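PDB 1XMX: Card1 endonuclease domain-containing protein from Vibrio cholerae, which is of unknown function but probably binds nucleic acid, carrying a domain related to the Card1 endonucleases of the PD-(D/E)XK nuclease clan. Local coordinates for residues 257-262 with 294-299; 271-276 with 300-305; 306-311 with 339-344; 321-326 with 356-361. All coordinates share one frame; numbering follows the deposited sequence.

Contact 1 of 4, residues 257-262 with 294-299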
# COMPACT_ATOMS: atom_id res chain seq x y z
N LEU A 257 -3.18 -1.64 -16.63
CA LEU A 257 -2.08 -0.83 -17.17
C LEU A 257 -1.20 -0.25 -16.03
O LEU A 257 0.04 -0.31 -16.07
CB LEU A 257 -2.65 0.32 -18.03
CG LEU A 257 -1.59 1.36 -18.46
CD1 LEU A 257 -0.59 0.82 -19.49
CD2 LEU A 257 -2.32 2.60 -18.96
N VAL A 258 -1.85 0.31 -15.01
CA VAL A 258 -1.08 0.86 -13.91
C VAL A 258 -0.31 -0.25 -13.19
O VAL A 258 0.86 -0.09 -12.87
CB VAL A 258 -1.94 1.60 -12.89
CG1 VAL A 258 -1.05 1.97 -11.64
CG2 VAL A 258 -2.61 2.85 -13.55
N HIS A 259 -0.94 -1.37 -12.93
CA HIS A 259 -0.23 -2.47 -12.32
C HIS A 259 0.96 -2.94 -13.18
O HIS A 259 2.05 -3.18 -12.67
CB HIS A 259 -1.20 -3.60 -12.04
CG HIS A 259 -0.56 -4.81 -11.45
ND1 HIS A 259 -0.06 -4.83 -10.15
CD2 HIS A 259 -0.34 -6.04 -11.97
CE1 HIS A 259 0.41 -6.04 -9.89
NE2 HIS A 259 0.25 -6.79 -10.98
N SER A 260 0.72 -3.08 -14.47
CA SER A 260 1.74 -3.50 -15.40
C SER A 260 2.92 -2.51 -15.48
O SER A 260 4.04 -2.91 -15.69
CB SER A 260 1.12 -3.69 -16.77
OG SER A 260 0.37 -4.90 -16.80
N THR A 261 2.61 -1.22 -15.41
CA THR A 261 3.62 -0.15 -15.39
C THR A 261 4.46 -0.12 -14.09
O THR A 261 5.67 0.07 -14.13
CB THR A 261 2.91 1.20 -15.60
OG1 THR A 261 2.21 1.11 -16.84
CG2 THR A 261 3.86 2.38 -15.63
N VAL A 262 3.81 -0.32 -12.95
CA VAL A 262 4.49 -0.43 -11.70
C VAL A 262 5.48 -1.58 -11.76
O VAL A 262 6.62 -1.45 -11.27
CB VAL A 262 3.52 -0.64 -10.50
CG1 VAL A 262 4.34 -0.97 -9.20
CG2 VAL A 262 2.66 0.61 -10.26
N LEU A 294 -8.34 -2.24 -3.04
CA LEU A 294 -7.22 -1.40 -3.46
C LEU A 294 -6.88 -1.72 -4.92
O LEU A 294 -6.46 -2.84 -5.24
CB LEU A 294 -5.99 -1.59 -2.53
CG LEU A 294 -6.19 -1.60 -1.04
CD1 LEU A 294 -4.90 -1.82 -0.29
CD2 LEU A 294 -6.79 -0.32 -0.54
N ASP A 295 -7.13 -0.77 -5.82
CA ASP A 295 -6.96 -1.03 -7.25
C ASP A 295 -5.53 -1.51 -7.55
O ASP A 295 -5.33 -2.60 -8.09
CB ASP A 295 -7.41 0.17 -8.10
CG ASP A 295 -8.91 0.47 -7.94
OD1 ASP A 295 -9.68 -0.43 -7.53
OD2 ASP A 295 -9.33 1.62 -8.19
N VAL A 296 -4.53 -0.70 -7.19
CA VAL A 296 -3.14 -1.14 -7.22
C VAL A 296 -2.56 -0.72 -5.89
O VAL A 296 -2.68 0.45 -5.48
CB VAL A 296 -2.31 -0.49 -8.38
CG1 VAL A 296 -0.82 -1.07 -8.43
CG2 VAL A 296 -3.03 -0.67 -9.70
N ALA A 297 -2.00 -1.68 -5.19
CA ALA A 297 -1.33 -1.43 -3.92
C ALA A 297 0.14 -1.77 -4.08
O ALA A 297 0.47 -2.80 -4.68
CB ALA A 297 -1.94 -2.29 -2.83
N THR A 298 1.02 -0.92 -3.53
CA THR A 298 2.46 -1.22 -3.42
C THR A 298 2.99 -0.92 -2.01
O THR A 298 2.35 -0.22 -1.21
CB THR A 298 3.32 -0.42 -4.41
OG1 THR A 298 3.14 0.98 -4.15
CG2 THR A 298 2.89 -0.66 -5.82
N VAL A 299 4.15 -1.49 -1.69
CA VAL A 299 4.96 -0.95 -0.59
C VAL A 299 6.26 -0.47 -1.26
O VAL A 299 6.88 -1.21 -2.06
CB VAL A 299 5.24 -2.01 0.54
CG1 VAL A 299 6.07 -1.38 1.69
CG2 VAL A 299 3.95 -2.57 1.11
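Val296 puts its two methyls against one side of the helical turn formed by Val258, His259 and Val262. Its CA-CB bond points at the helix, and beyond CB the branches divide the work. CG2 goes toward the earlier residues, where Val258 CG1 is 3.8 Å from Val296 CG2 and the two side chains meet at a slant. The same methyl rests on the helix backbone, with His259 N 3.9 Å from Val296 CG2. Val296 CG1, anti to the backbone N (chi1 -176°), is carried the other way: it lies 4.3 Å from Val262 CG2, next to His259 CA, and at the edge of the imidazole close to the ring plane. Val296 thus sits over the residues at i, i+1 and i+4, just over one turn of the helix. Two residues on, Thr298 makes the second touch, tip to tip with Val262, where Thr298 CG2 and Val262 CG1 are 3.7 Å apart. Thr298 OG1 makes a weak hydrogen bond to His305 O. Helix 243-266 is thereby laid on strand 288-300 of the nuclease-like sheet, at and just after the corner the chain turns at Asp295 and Val296. The contacts between side chains are all carbon to carbon, and one methyl also rests on a backbone nitrogen, so shape and burial rather than polar bonds define the fit. The one polar atom buried here without a partner in the model is His259 ND1, a likely small energetic cost.

Contact 2 of 4, residues 271-276 with 300-305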
# COMPACT_ATOMS: atom_id res chain seq x y z
N THR A 271 13.41 -0.23 -4.48
CA THR A 271 12.60 0.24 -3.32
C THR A 271 11.13 -0.17 -3.44
O THR A 271 10.42 -0.12 -2.50
CB THR A 271 12.68 1.79 -3.13
OG1 THR A 271 12.35 2.46 -4.37
CG2 THR A 271 14.09 2.24 -2.70
N ILE A 272 10.66 -0.58 -4.63
CA ILE A 272 9.28 -1.04 -4.75
C ILE A 272 9.35 -2.50 -4.42
O ILE A 272 9.81 -3.31 -5.22
CB ILE A 272 8.72 -0.84 -6.18
CG1 ILE A 272 8.86 0.63 -6.61
CG2 ILE A 272 7.27 -1.33 -6.28
CD1 ILE A 272 8.53 0.90 -8.03
N GLN A 273 8.91 -2.87 -3.24
CA GLN A 273 9.30 -4.13 -2.69
C GLN A 273 8.11 -5.11 -2.79
O GLN A 273 8.28 -6.30 -2.61
CB GLN A 273 9.76 -3.86 -1.26
CG GLN A 273 8.60 -3.52 -0.31
CD GLN A 273 9.05 -2.65 0.81
OE1 GLN A 273 9.43 -1.51 0.60
NE2 GLN A 273 9.05 -3.19 2.01
N ASP A 274 6.93 -4.59 -3.11
CA ASP A 274 5.71 -5.40 -3.25
C ASP A 274 4.63 -4.68 -4.10
O ASP A 274 4.56 -3.48 -4.12
CB ASP A 274 5.12 -5.82 -1.88
CG ASP A 274 4.18 -7.04 -2.02
OD1 ASP A 274 4.25 -7.73 -3.06
OD2 ASP A 274 3.38 -7.34 -1.13
N ARG A 275 3.78 -5.43 -4.80
CA ARG A 275 2.74 -4.80 -5.62
C ARG A 275 1.65 -5.78 -5.82
O ARG A 275 1.92 -6.98 -5.89
CB ARG A 275 3.24 -4.38 -7.00
CG ARG A 275 3.92 -5.50 -7.70
CD ARG A 275 4.34 -5.18 -9.18
NE ARG A 275 5.19 -6.30 -9.56
CZ ARG A 275 4.73 -7.42 -10.11
NH1 ARG A 275 3.46 -7.52 -10.45
NH2 ARG A 275 5.57 -8.42 -10.36
N SER A 276 0.43 -5.27 -6.00
CA SER A 276 -0.72 -6.14 -6.18
C SER A 276 -1.83 -5.44 -6.93
O SER A 276 -1.89 -4.23 -6.91
CB SER A 276 -1.23 -6.59 -4.82
OG SER A 276 -1.67 -7.92 -4.93
N VAL A 300 6.70 0.73 -0.87
CA VAL A 300 7.90 1.33 -1.41
C VAL A 300 8.64 1.98 -0.27
O VAL A 300 8.06 2.78 0.42
CB VAL A 300 7.55 2.46 -2.41
CG1 VAL A 300 8.81 2.98 -3.08
CG2 VAL A 300 6.45 1.95 -3.44
N ASN A 301 9.93 1.65 -0.11
CA ASN A 301 10.72 2.13 0.98
C ASN A 301 9.98 1.93 2.30
O ASN A 301 9.93 2.84 3.15
CB ASN A 301 11.19 3.58 0.80
CG ASN A 301 12.33 3.93 1.79
OD1 ASN A 301 13.10 3.08 2.15
ND2 ASN A 301 12.41 5.17 2.21
N ASN A 302 9.40 0.73 2.45
CA ASN A 302 8.68 0.35 3.64
C ASN A 302 7.44 1.22 3.97
O ASN A 302 6.94 1.14 5.09
CB ASN A 302 9.61 0.28 4.86
CG ASN A 302 10.61 -0.85 4.76
OD1 ASN A 302 10.26 -2.00 4.45
ND2 ASN A 302 11.89 -0.52 5.01
N LYS A 303 6.98 2.05 3.01
CA LYS A 303 5.74 2.85 3.12
C LYS A 303 4.63 2.31 2.16
O LYS A 303 4.87 2.11 0.95
CB LYS A 303 6.03 4.28 2.76
CG LYS A 303 7.18 4.86 3.46
CD LYS A 303 7.52 6.26 2.96
CE LYS A 303 8.83 6.65 3.58
NZ LYS A 303 9.19 7.99 3.18
N LEU A 304 3.41 2.11 2.69
CA LEU A 304 2.27 1.61 1.85
C LEU A 304 1.87 2.70 0.88
O LEU A 304 1.67 3.84 1.29
CB LEU A 304 1.06 1.25 2.72
CG LEU A 304 -0.13 0.63 1.98
CD1 LEU A 304 0.19 -0.83 1.50
CD2 LEU A 304 -1.38 0.70 2.83
N HIS A 305 1.83 2.35 -0.41
CA HIS A 305 1.38 3.27 -1.48
C HIS A 305 0.15 2.66 -2.16
O HIS A 305 0.23 1.55 -2.72
CB HIS A 305 2.43 3.42 -2.56
CG HIS A 305 3.53 4.36 -2.19
ND1 HIS A 305 4.34 4.16 -1.09
CD2 HIS A 305 3.93 5.52 -2.75
CE1 HIS A 305 5.21 5.15 -1.01
NE2 HIS A 305 4.99 5.99 -2.01
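Gln273 and Asn302 are joined through the Gln273 carboxamide, which works as both acceptor and donor. Asn302 N gives a bond of 2.9 Å to Gln273 OE1, straight at 165°, and Gln273 NE2 returns one of 3.0 Å to Asn302 OD1. Asn302 OD1 lies in the Gln273 amide plane, whereas the donor stands 40° out of the Asn302 carbonyl plane; the two amide planes are 79° apart. Gln273 NE2 also bonds Ile142 O, and Asn302 ND2 is taken by Asp123 OD2, which would hold both amides against rotation. A backbone bond, Asn301 N to Thr271 O at 3.0 Å, anchors the turn at its first corner. Thr271 O additionally receives a CA-H...O contact from Val300, with Val300 CA 3.1 Å away.

Van der Waals contacts are fewer. Ile272 and Val300, a non-hydrogen-bonded antiparallel pair, lie side by side with Ile272 CG1 4.2 Å from Val300 CG2. Val300 CG1 meets Thr271 OG1 at 3.8 Å, and Val300 CG2 also covers one face of the His305 ring toward its rim.

Residues 300-303 form the type I' turn of a two-residue beta hairpin, with Asn301 and Asn302 both at positive phi. Strand 272-276 runs beside the hairpin's first arm, strand 288-300, and its classic bulge puts Gln273 and Asp274 opposite Val299. Phe379 of helix 371-380 packs on both Ile272 and Val300, and Ile265 of helix 243-266 touches Ile272.

Contact 3 of 4, residues 306-311 with 339-344; sequences IIECKT and AMLVSF
Ile307 and Met340 stand side by side on one face of a parallel strand pair, pointing the same way, with Ile307 CG1 4.2 Å from Met340 CB. Ile307 also leans diagonally onto Val342: Ile307 CG2, anti to its backbone N, comes within 3.5 Å of Val342 CG2, a close methyl-methyl fit. Cys309 follows on this face, with Cys309 SG 4.3 Å from Val342 CB. On the other face Glu308 and Leu341 are neighbours pointing alike. Leu341 CD1 turns back toward the partner strand and lies 3.9 Å from Glu308 CB and 3.8 Å from Lys310 CG, so one methyl touches the aliphatic parts of both residues. Lys310 passes it at a slant, then bends at chi3 (76°), which swings CE onto a new course. At the end of the pair the Phe344 ring edge meets Thr311 O, 3.8 Å from Phe344 CD2.

Five backbone bonds hold this alignment, alternating in direction, from Met340 N to Ile306 O through to Phe344 N to Lys310 O. The shortest, Val342 N to Glu308 O, measures 2.7 Å. With a strand angle of only 19°, the register is unbroken from Ile306-Ala339 to Lys310-Ser343.

Chemically the two faces differ: one is apolar, while the other brings Glu308 and Lys310 to the same side. Glu308-Cys309-Lys310 fits the (D/E)XK pattern of this nuclease clan, consistent with a site on this face, and Leu341 packs on the carbon chains of both.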
# COMPACT_ATOMS: atom_id res chain seq x y z
N ILE A 306 -0.96 3.39 -2.08
CA ILE A 306 -2.21 2.96 -2.72
C ILE A 306 -2.60 3.84 -3.92
O ILE A 306 -2.63 5.09 -3.86
CB ILE A 306 -3.41 3.03 -1.74
CG1 ILE A 306 -3.16 2.20 -0.50
CG2 ILE A 306 -4.75 2.48 -2.43
CD1 ILE A 306 -4.16 2.63 0.60
N ILE A 307 -3.00 3.18 -4.99
CA ILE A 307 -3.42 3.89 -6.18
C ILE A 307 -4.87 3.48 -6.48
O ILE A 307 -5.17 2.27 -6.65
CB ILE A 307 -2.51 3.54 -7.37
CG1 ILE A 307 -1.06 3.85 -7.02
CG2 ILE A 307 -2.96 4.35 -8.65
CD1 ILE A 307 -0.05 3.28 -8.02
N GLU A 308 -5.75 4.48 -6.51
CA GLU A 308 -7.11 4.29 -6.97
C GLU A 308 -7.11 4.69 -8.44
O GLU A 308 -6.60 5.77 -8.78
CB GLU A 308 -8.08 5.23 -6.26
CG GLU A 308 -9.54 4.87 -6.55
CD GLU A 308 -10.52 5.55 -5.62
OE1 GLU A 308 -10.07 6.12 -4.60
OE2 GLU A 308 -11.75 5.55 -5.92
N CYS A 309 -7.66 3.82 -9.28
CA CYS A 309 -7.94 4.16 -10.70
C CYS A 309 -9.44 4.46 -10.93
O CYS A 309 -10.30 3.69 -10.51
CB CYS A 309 -7.44 3.05 -11.62
SG CYS A 309 -5.69 2.73 -11.30
N LYS A 310 -9.74 5.63 -11.49
CA LYS A 310 -11.07 5.94 -11.99
C LYS A 310 -11.06 6.08 -13.52
O LYS A 310 -10.17 6.71 -14.11
CB LYS A 310 -11.66 7.19 -11.34
CG LYS A 310 -12.08 6.98 -9.87
CD LYS A 310 -12.68 8.25 -9.29
CE LYS A 310 -14.10 8.52 -9.75
NZ LYS A 310 -14.83 7.20 -9.87
N THR A 311 -12.04 5.43 -14.15
CA THR A 311 -12.35 5.62 -15.58
C THR A 311 -13.62 6.50 -15.82
O THR A 311 -13.85 6.94 -16.93
CB THR A 311 -12.55 4.28 -16.28
OG1 THR A 311 -13.55 3.56 -15.57
CG2 THR A 311 -11.25 3.44 -16.31
N ALA A 339 -1.00 7.96 -1.06
CA ALA A 339 -2.03 7.55 -2.01
C ALA A 339 -2.14 8.48 -3.22
O ALA A 339 -1.96 9.69 -3.16
CB ALA A 339 -3.43 7.36 -1.29
N MET A 340 -2.51 7.85 -4.33
CA MET A 340 -2.63 8.52 -5.60
C MET A 340 -4.01 8.20 -6.24
O MET A 340 -4.52 7.09 -6.11
CB MET A 340 -1.55 7.94 -6.48
CG MET A 340 -1.76 8.29 -7.92
SD MET A 340 -0.43 7.83 -9.01
CE MET A 340 0.80 9.15 -8.63
N LEU A 341 -4.59 9.17 -6.94
CA LEU A 341 -5.76 8.84 -7.80
C LEU A 341 -5.34 8.97 -9.26
O LEU A 341 -4.85 10.02 -9.67
CB LEU A 341 -6.96 9.73 -7.48
CG LEU A 341 -8.17 9.73 -8.40
CD1 LEU A 341 -8.80 8.34 -8.44
CD2 LEU A 341 -9.19 10.79 -7.89
N VAL A 342 -5.48 7.88 -10.03
CA VAL A 342 -5.26 7.97 -11.47
C VAL A 342 -6.65 8.07 -12.14
O VAL A 342 -7.49 7.21 -11.92
CB VAL A 342 -4.45 6.76 -12.01
CG1 VAL A 342 -4.35 6.82 -13.56
CG2 VAL A 342 -3.02 6.70 -11.29
N SER A 343 -6.87 9.13 -12.92
CA SER A 343 -8.17 9.42 -13.48
C SER A 343 -8.06 9.53 -15.00
O SER A 343 -7.22 10.27 -15.50
CB SER A 343 -8.73 10.73 -12.92
OG SER A 343 -10.06 10.94 -13.40
N PHE A 344 -8.88 8.75 -15.71
CA PHE A 344 -8.97 8.77 -17.14
C PHE A 344 -9.68 10.03 -17.63
O PHE A 344 -9.36 10.55 -18.72
CB PHE A 344 -9.69 7.50 -17.59
CG PHE A 344 -9.94 7.42 -19.09
CD1 PHE A 344 -8.89 7.21 -19.98
CD2 PHE A 344 -11.22 7.50 -19.58
CE1 PHE A 344 -9.12 7.12 -21.36
CE2 PHE A 344 -11.45 7.41 -20.95
CZ PHE A 344 -10.40 7.23 -21.84

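Contact 4 of 4, residues 321-326 with 356-361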
# COMPACT_ATOMS: atom_id res chain seq x y z
N THR A 321 -14.84 10.42 -3.22
CA THR A 321 -13.65 9.68 -3.74
C THR A 321 -12.32 10.00 -2.98
O THR A 321 -11.60 9.10 -2.57
CB THR A 321 -13.46 9.90 -5.28
OG1 THR A 321 -14.51 9.20 -6.00
CG2 THR A 321 -12.14 9.38 -5.73
N LEU A 322 -12.04 11.29 -2.84
CA LEU A 322 -10.82 11.80 -2.30
C LEU A 322 -10.77 11.75 -0.75
O LEU A 322 -9.71 11.47 -0.19
CB LEU A 322 -10.62 13.23 -2.78
CG LEU A 322 -10.37 13.35 -4.29
CD1 LEU A 322 -10.14 14.80 -4.54
CD2 LEU A 322 -9.11 12.58 -4.74
N TYR A 323 -11.88 12.07 -0.08
CA TYR A 323 -11.99 11.88 1.39
C TYR A 323 -11.85 10.44 1.79
O TYR A 323 -11.20 10.12 2.81
CB TYR A 323 -13.34 12.35 1.89
CG TYR A 323 -13.49 13.78 1.79
CD1 TYR A 323 -12.61 14.63 2.43
CD2 TYR A 323 -14.51 14.32 1.04
CE1 TYR A 323 -12.75 16.01 2.33
CE2 TYR A 323 -14.65 15.66 0.92
CZ TYR A 323 -13.77 16.50 1.58
OH TYR A 323 -13.98 17.87 1.46
N LYS A 324 -12.50 9.58 1.01
CA LYS A 324 -12.40 8.15 1.23
C LYS A 324 -11.01 7.61 0.97
O LYS A 324 -10.52 6.79 1.73
CB LYS A 324 -13.40 7.40 0.37
CG LYS A 324 -13.38 5.93 0.63
CD LYS A 324 -14.13 5.24 -0.51
CE LYS A 324 -14.68 3.90 -0.16
NZ LYS A 324 -13.67 2.80 -0.27
N LEU A 325 -10.38 8.04 -0.13
CA LEU A 325 -8.99 7.58 -0.42
C LEU A 325 -8.03 7.96 0.71
O LEU A 325 -7.33 7.10 1.20
CB LEU A 325 -8.48 8.12 -1.76
CG LEU A 325 -7.09 7.69 -2.27
CD1 LEU A 325 -6.92 6.16 -2.31
CD2 LEU A 325 -6.80 8.31 -3.67
N GLU A 326 -8.03 9.22 1.12
CA GLU A 326 -7.22 9.67 2.24
C GLU A 326 -7.47 8.89 3.55
O GLU A 326 -6.56 8.66 4.37
CB GLU A 326 -7.50 11.13 2.53
CG GLU A 326 -6.46 11.67 3.46
CD GLU A 326 -7.02 12.63 4.47
OE1 GLU A 326 -8.22 12.48 4.82
OE2 GLU A 326 -6.28 13.56 4.90
N GLU A 356 -4.72 18.29 -3.27
CA GLU A 356 -3.60 18.99 -2.69
C GLU A 356 -3.75 19.24 -1.17
O GLU A 356 -2.85 18.91 -0.38
CB GLU A 356 -3.36 20.30 -3.43
CG GLU A 356 -2.07 20.99 -3.00
CD GLU A 356 -1.95 22.47 -3.41
OE1 GLU A 356 -2.83 22.98 -4.17
OE2 GLU A 356 -0.97 23.13 -2.99
N ASP A 357 -4.90 19.76 -0.76
CA ASP A 357 -5.27 19.95 0.65
C ASP A 357 -5.09 18.65 1.48
O ASP A 357 -4.55 18.69 2.58
CB ASP A 357 -6.75 20.39 0.74
CG ASP A 357 -7.11 20.95 2.11
OD1 ASP A 357 -6.21 21.58 2.72
OD2 ASP A 357 -8.28 20.74 2.57
N LEU A 358 -5.58 17.54 0.94
CA LEU A 358 -5.45 16.22 1.56
C LEU A 358 -4.07 15.50 1.35
O LEU A 358 -3.88 14.42 1.88
CB LEU A 358 -6.55 15.29 1.01
CG LEU A 358 -7.94 15.24 1.69
CD1 LEU A 358 -8.16 16.31 2.75
CD2 LEU A 358 -9.15 15.11 0.72
N GLY A 359 -3.16 16.05 0.54
CA GLY A 359 -1.88 15.36 0.29
C GLY A 359 -1.99 14.12 -0.60
O GLY A 359 -1.23 13.17 -0.44
N LEU A 360 -2.94 14.12 -1.55
CA LEU A 360 -3.15 12.95 -2.45
C LEU A 360 -2.52 13.33 -3.76
O LEU A 360 -2.65 14.47 -4.23
CB LEU A 360 -4.68 12.63 -2.66
CG LEU A 360 -5.39 12.12 -1.39
CD1 LEU A 360 -6.97 12.12 -1.52
CD2 LEU A 360 -4.91 10.75 -1.08
N ALA A 361 -1.81 12.40 -4.38
CA ALA A 361 -1.20 12.69 -5.67
C ALA A 361 -2.28 12.46 -6.76
O ALA A 361 -3.21 11.67 -6.56
CB ALA A 361 0.03 11.75 -5.89
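Leu322 O accepts the helical bond from Glu326 N and has methyls of Leu360 and Leu358 beside it. The bond from Glu326 N to Leu322 O is 3.1 Å long. Leu360 CD1 is also 3.1 Å from Leu322 O, a contact that is short as modelled. Leu358 CD2 is farther, 3.8 Å from Leu322 O.

Leu360 spreads its two methyls over Leu322 and Leu325. Leu360 CD1 reaches Leu322 CD2 at 3.9 Å, while Leu360 CD2 reaches Leu325 CG at the same separation, each side chain slanting past the other. The CA-CB bond of Leu360 points at the helix. Leu358 works one step farther out. Leu358 CD2 is 3.9 Å from Tyr323 CD1, with the two side chains at about a right angle. On its flank, Leu358 CG packs against the carboxylate carbon Glu326 CD, again at 3.9 Å and roughly perpendicular. Leu358 chi2 is 9°, close to eclipsed and therefore strained as modelled.

Between the two leucines Gly359 has phi 73° and ends helix 349-358 in a Schellman motif, with Gly359 N bonding Glu356 O at 3.0 Å. On either side of it in sequence, Leu358 and Leu360 both point to helix 321-333. Leu358 O is bonded by Arg329, which also forms a long, weak ion pair with Glu326.

Beneath the contact lies strand 338-343: Leu322 touches Leu341, and Leu325 and Leu360 both touch Ala339. Helix 321-333 thus packs against the end of helix 349-358, just where the chain enters strand 361-363 beside strand 338-343.

All four contacts lie in the nuclease-like domain, and contacts 2 and 3 share strand 303-310. Contacts 1 and 3, centres 10 Å apart, meet near the Glu308/Lys310 pair that appears to fit the clan motif: Asp295 OD2 of contact 1 is 3.0 Å from Cys309 N of contact 3, so Asp295 stands beside that putative pair. Contact 2 lies about 10 Å from contact 1 and about 17 Å from contact 3 between centres, at the hairpin end of the same sheet; Thr298 N to His305 O, 2.7 Å, links it to contact 1. Contact 4 joins contact 3 through Leu341 N to Ala361 O, 2.9 Å, but stays about 7 Å from contact 1 at nearest atoms.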